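Local coordinates for mandelate racemase/muconate lactonizing enzyme (Polaromonas sp., PDB 2OG9), which probably acts as a mandelate racemase-like isomerase of the enolase superfamily, interconverting the two configurations at the alpha carbon of a 2-hydroxy acid, at residues Val18-Cys23 with Gly75-Ala80; Phe65-Arg70 with Asp288-Gly293. All coordinates share one frame; numbering follows the deposited sequence.

Contact 1 of 2, residues Val18-Cys23 with Gly75-Ala80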
# COMPACT_ATOMS: atom_id res chain seq x y z
N VAL A 18 -4.16 39.45 32.60
CA VAL A 18 -3.56 39.17 31.30
C VAL A 18 -3.43 40.47 30.53
O VAL A 18 -4.36 41.27 30.49
CB VAL A 18 -4.43 38.20 30.46
CG1 VAL A 18 -3.77 37.95 29.11
CG2 VAL A 18 -4.62 36.88 31.19
N ARG A 19 -2.27 40.69 29.92
CA ARG A 19 -2.04 41.89 29.12
C ARG A 19 -1.44 41.54 27.77
O ARG A 19 -0.47 40.79 27.69
CB ARG A 19 -1.11 42.88 29.84
CG ARG A 19 -0.75 44.09 28.98
CD ARG A 19 -0.11 45.22 29.79
NE ARG A 19 0.23 46.35 28.93
CZ ARG A 19 1.28 46.39 28.12
NH1 ARG A 19 2.11 45.35 28.06
NH2 ARG A 19 1.51 47.45 27.35
N ILE A 20 -2.03 42.06 26.71
CA ILE A 20 -1.52 41.81 25.37
C ILE A 20 -1.08 43.12 24.75
O ILE A 20 -1.73 44.16 24.93
CB ILE A 20 -2.57 41.16 24.46
CG1 ILE A 20 -3.87 41.96 24.52
CG2 ILE A 20 -2.76 39.71 24.86
CD1 ILE A 20 -4.90 41.51 23.53
N SER A 21 0.02 43.07 24.01
CA SER A 21 0.57 44.25 23.36
C SER A 21 0.96 43.91 21.94
O SER A 21 1.52 42.85 21.68
CB SER A 21 1.83 44.71 24.11
OG SER A 21 1.65 44.73 25.51
N SER A 22 0.68 44.83 21.01
CA SER A 22 1.05 44.65 19.62
C SER A 22 2.19 45.63 19.39
O SER A 22 1.98 46.84 19.28
CB SER A 22 -0.12 44.96 18.69
OG SER A 22 0.21 44.65 17.34
N CYS A 23 3.40 45.09 19.34
CA CYS A 23 4.62 45.88 19.19
C CYS A 23 5.22 45.77 17.79
O CYS A 23 5.50 44.68 17.31
CB CYS A 23 5.62 45.41 20.23
SG CYS A 23 7.25 46.15 20.13
N GLY A 75 -4.64 41.34 13.03
CA GLY A 75 -5.54 40.22 13.22
C GLY A 75 -5.21 39.41 14.47
O GLY A 75 -6.11 39.02 15.21
N GLN A 76 -3.92 39.16 14.70
CA GLN A 76 -3.50 38.40 15.87
C GLN A 76 -3.88 39.13 17.15
O GLN A 76 -4.39 38.53 18.09
CB GLN A 76 -1.98 38.18 15.87
CG GLN A 76 -1.45 37.23 14.80
CD GLN A 76 0.03 36.92 15.01
OE1 GLN A 76 0.69 37.55 15.83
NE2 GLN A 76 0.55 35.96 14.26
N PHE A 77 -3.62 40.43 17.19
CA PHE A 77 -3.94 41.21 18.38
C PHE A 77 -5.43 41.21 18.66
O PHE A 77 -5.85 40.96 19.79
CB PHE A 77 -3.47 42.66 18.23
CG PHE A 77 -3.88 43.54 19.39
CD1 PHE A 77 -3.19 43.49 20.60
CD2 PHE A 77 -5.00 44.37 19.30
CE1 PHE A 77 -3.60 44.24 21.70
CE2 PHE A 77 -5.42 45.12 20.40
CZ PHE A 77 -4.72 45.06 21.60
N ALA A 78 -6.22 41.52 17.63
CA ALA A 78 -7.67 41.57 17.76
C ALA A 78 -8.23 40.27 18.32
O ALA A 78 -9.08 40.29 19.20
CB ALA A 78 -8.30 41.88 16.41
N HIS A 79 -7.75 39.14 17.81
CA HIS A 79 -8.24 37.86 18.29
C HIS A 79 -7.76 37.60 19.73
O HIS A 79 -8.54 37.16 20.58
CB HIS A 79 -7.77 36.72 17.38
CG HIS A 79 -8.53 35.44 17.59
ND1 HIS A 79 -9.85 35.31 17.22
CD2 HIS A 79 -8.18 34.27 18.16
CE1 HIS A 79 -10.28 34.10 17.55
NE2 HIS A 79 -9.28 33.45 18.13
N ALA A 80 -6.49 37.89 19.99
CA ALA A 80 -5.94 37.71 21.33
C ALA A 80 -6.77 38.49 22.35
O ALA A 80 -7.07 37.99 23.43
CB ALA A 80 -4.48 38.18 21.37
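Ala-80, which turns its CB toward Ile-20, is held in place by its own helix: its N donates to the O of Gln-76 at 2.9 Å, the usual alpha-helical bond from the N of one residue to the O four earlier. No hydrogen bond spans the two segments, and what joins them is apolar packing. The short axes of strand 18-23 and helix 75-80 approach to 8.7 Å and run nearly antiparallel, at 169°. Phe-77 and Ala-80, three residues apart on one side of the helix, face Ile-20 and Ser-22, the alternate strand residues that point the same way; Phe-77 meets both Ile-20 and Ser-22, and Ala-80 meets Ile-20.

Ile-20 and Phe-77 carry most of the contact. Ile-20 CG1 sits in the crowded position between backbone N and carbonyl carbon (chi1 51°), and the chain is then extended to CD1, which enters the angle between ring and helix: Ile-20 CD1 comes 3.5 Å from Phe-77 CE1, 3.7 Å from the carbonyl C of Ala-80 and 4.0 Å from Ala-80 CB. The Ile-20 and Phe-77 side chains cross obliquely.

This is the alpha+beta capping domain of the enolase superfamily, in which helix 73-83 packs on an antiparallel sheet. Strand 15-26 lies inside that sheet, between strands 46-56 and 375-382. Leu-50 of the first also touches Phe-77 and Ala-80, and Ala-379 of the second touches Ile-20, while Phe-122 of helix 114-133 supplies a further apolar neighbour to Ile-20.

Farther along the strand, Ser-22 uses its methylene rather than its hydroxyl: Ser-22 CB lies 3.9 Å from Phe-77 CD1. Phe-77 CG is anti to the backbone N (chi1 175°), which starts the ring out toward the strand. The carbonyl O of Ile-20 lies in the ring plane, beyond the edge at Phe-77 CE1.

Contact 2 of 2, residues Phe65-Arg70 with Asp288-Gly293; sequences FSYSKR and DAPRVG
Ser-66 and Pro-290 mark the closest backbone approach, their CA atoms 4.6 Å apart, where strand 61-69 passes beside a short, weakly bonded helical turn, about 289-292. The strand is an outer one of the capping domain's antiparallel sheet, and the turn follows strand 284-285 of the TIM barrel, so the contact joins the two domains typical of the enolase superfamily. Asp-288 is the N-cap of the turn: its OD1 accepts from Arg-291 N with an N-H...O angle of 163°, the N-H arriving from above the carboxylate plane. Gly-293, at positive phi, forms a Schellman motif after it.

Pro-290 carries the apolar part. Its CB lies 3.9 Å from Ser-66 CA and 3.8 Å from Tyr-67 CD2, near the plane of the tyrosine ring at its edge. Phe-316 meets the same ring.

The polar part gathers on the Tyr-67 hydroxyl. Tyr-67 CG occupies the position between backbone N and carbonyl carbon (chi1 76°), which starts the ring off its strand; the hydroxyl then meets the Asp-288 carboxylate tip to tip, with the two planes 23° apart. Tyr-67 OH donates to Asp-288 OD2; the modelled separation is very short, and its exact value is doubtful. The same oxygen accepts from Arg-291 NH2 at 2.7 Å, the hydroxyl being tilted from the guanidinium plane, and weakly from Arg-291 NE. One carboxylate thus caps the turn through OD1 and accepts the Tyr-67 hydrogen bond through OD2, while Arg-291, in the same turn, donates to that hydroxyl oxygen. Ser-108 of the second subunit also packs on Arg-291 and bonds to Lys-69 N. The Lys-69 side chain crosses that of Arg-291 at about a right angle, its CD 3.9 Å from Arg-291 NH2, near the guanidinium plane.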
# COMPACT_ATOMS: atom_id res chain seq x y z
N PHE A 65 5.18 35.31 23.22
CA PHE A 65 4.93 36.13 22.05
C PHE A 65 4.72 35.32 20.79
O PHE A 65 5.05 34.14 20.73
CB PHE A 65 6.08 37.13 21.85
CG PHE A 65 7.39 36.49 21.45
CD1 PHE A 65 7.70 36.28 20.11
CD2 PHE A 65 8.31 36.10 22.42
CE1 PHE A 65 8.91 35.70 19.73
CE2 PHE A 65 9.52 35.50 22.05
CZ PHE A 65 9.82 35.30 20.70
N SER A 66 4.13 35.97 19.79
CA SER A 66 3.93 35.37 18.48
C SER A 66 4.30 36.54 17.57
O SER A 66 4.65 37.62 18.06
CB SER A 66 2.47 34.93 18.27
OG SER A 66 1.56 35.99 18.42
N TYR A 67 4.23 36.35 16.26
CA TYR A 67 4.62 37.43 15.36
C TYR A 67 4.01 37.26 13.98
O TYR A 67 3.46 36.21 13.65
CB TYR A 67 6.14 37.46 15.24
CG TYR A 67 6.69 36.37 14.34
CD1 TYR A 67 6.88 36.59 12.98
CD2 TYR A 67 6.96 35.10 14.85
CE1 TYR A 67 7.33 35.57 12.14
CE2 TYR A 67 7.41 34.07 14.02
CZ TYR A 67 7.59 34.32 12.67
OH TYR A 67 8.01 33.31 11.83
N SER A 68 4.13 38.31 13.18
CA SER A 68 3.65 38.30 11.81
C SER A 68 4.64 39.08 10.97
O SER A 68 5.00 40.21 11.31
CB SER A 68 2.28 38.96 11.68
OG SER A 68 1.31 38.31 12.49
N LYS A 69 5.10 38.47 9.89
CA LYS A 69 5.99 39.12 8.95
C LYS A 69 5.01 39.46 7.83
O LYS A 69 4.44 38.56 7.22
CB LYS A 69 7.07 38.15 8.47
CG LYS A 69 8.17 37.92 9.51
CD LYS A 69 9.01 36.70 9.17
CE LYS A 69 10.48 37.06 9.03
NZ LYS A 69 11.36 35.86 8.86
N ARG A 70 4.81 40.75 7.60
CA ARG A 70 3.86 41.24 6.61
C ARG A 70 2.47 41.19 7.27
O ARG A 70 2.39 41.21 8.49
CB ARG A 70 3.90 40.40 5.32
CG ARG A 70 5.24 40.54 4.59
CD ARG A 70 5.26 39.84 3.24
NE ARG A 70 6.60 39.85 2.65
CZ ARG A 70 7.24 40.95 2.26
NH1 ARG A 70 6.67 42.14 2.38
NH2 ARG A 70 8.46 40.87 1.75
N ASP A 288 8.28 26.35 13.40
CA ASP A 288 8.42 27.68 13.98
C ASP A 288 7.37 27.73 15.09
O ASP A 288 6.17 27.81 14.81
CB ASP A 288 8.11 28.72 12.89
CG ASP A 288 8.18 30.16 13.39
OD1 ASP A 288 7.92 30.40 14.58
OD2 ASP A 288 8.48 31.05 12.57
N ALA A 289 7.81 27.65 16.35
CA ALA A 289 6.89 27.64 17.48
C ALA A 289 5.79 28.71 17.43
O ALA A 289 4.61 28.39 17.42
CB ALA A 289 7.67 27.74 18.80
N PRO A 290 6.17 30.00 17.39
CA PRO A 290 5.15 31.06 17.33
C PRO A 290 4.19 30.90 16.16
O PRO A 290 2.99 31.15 16.28
CB PRO A 290 5.99 32.34 17.21
CG PRO A 290 7.24 31.99 17.95
CD PRO A 290 7.52 30.58 17.49
N ARG A 291 4.72 30.48 15.02
CA ARG A 291 3.90 30.32 13.83
C ARG A 291 2.92 29.14 13.87
O ARG A 291 1.86 29.20 13.26
CB ARG A 291 4.81 30.19 12.60
CG ARG A 291 4.07 30.26 11.28
CD ARG A 291 5.02 30.44 10.10
NE ARG A 291 5.78 31.68 10.18
CZ ARG A 291 6.40 32.24 9.14
NH1 ARG A 291 6.34 31.66 7.95
NH2 ARG A 291 7.07 33.37 9.29
N VAL A 292 3.26 28.08 14.60
CA VAL A 292 2.38 26.91 14.67
C VAL A 292 1.42 26.92 15.85
O VAL A 292 0.62 26.00 16.01
CB VAL A 292 3.20 25.58 14.70
CG1 VAL A 292 4.08 25.49 13.47
CG2 VAL A 292 4.02 25.49 15.97
N GLY A 293 1.50 27.95 16.69
CA GLY A 293 0.59 28.02 17.83
C GLY A 293 1.23 27.91 19.20
O GLY A 293 0.53 27.68 20.18

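From the N terminus the segments come in the order 18-23, 65-70, 75-80, 288-293, so the two loops cross. Contact 1 closes a loop of 51 intervening residues inside the capping domain, setting helix 73-83 against an inner strand of its sheet. Contact 2 closes one of 217 residues, tying outer strand 61-69 to the barrel. Their centres are 13 Å apart, and Gln-76 of contact 1 bridges them: its NE2 probably donates to Tyr-67 O (3.0 Å), and its OE1 pairs with Ser-66 OG (3.1 Å). Gln-76 thus joins helix to strand, and contact 2 carries the connection on to the barrel turn. Both contacts also touch the second subunit.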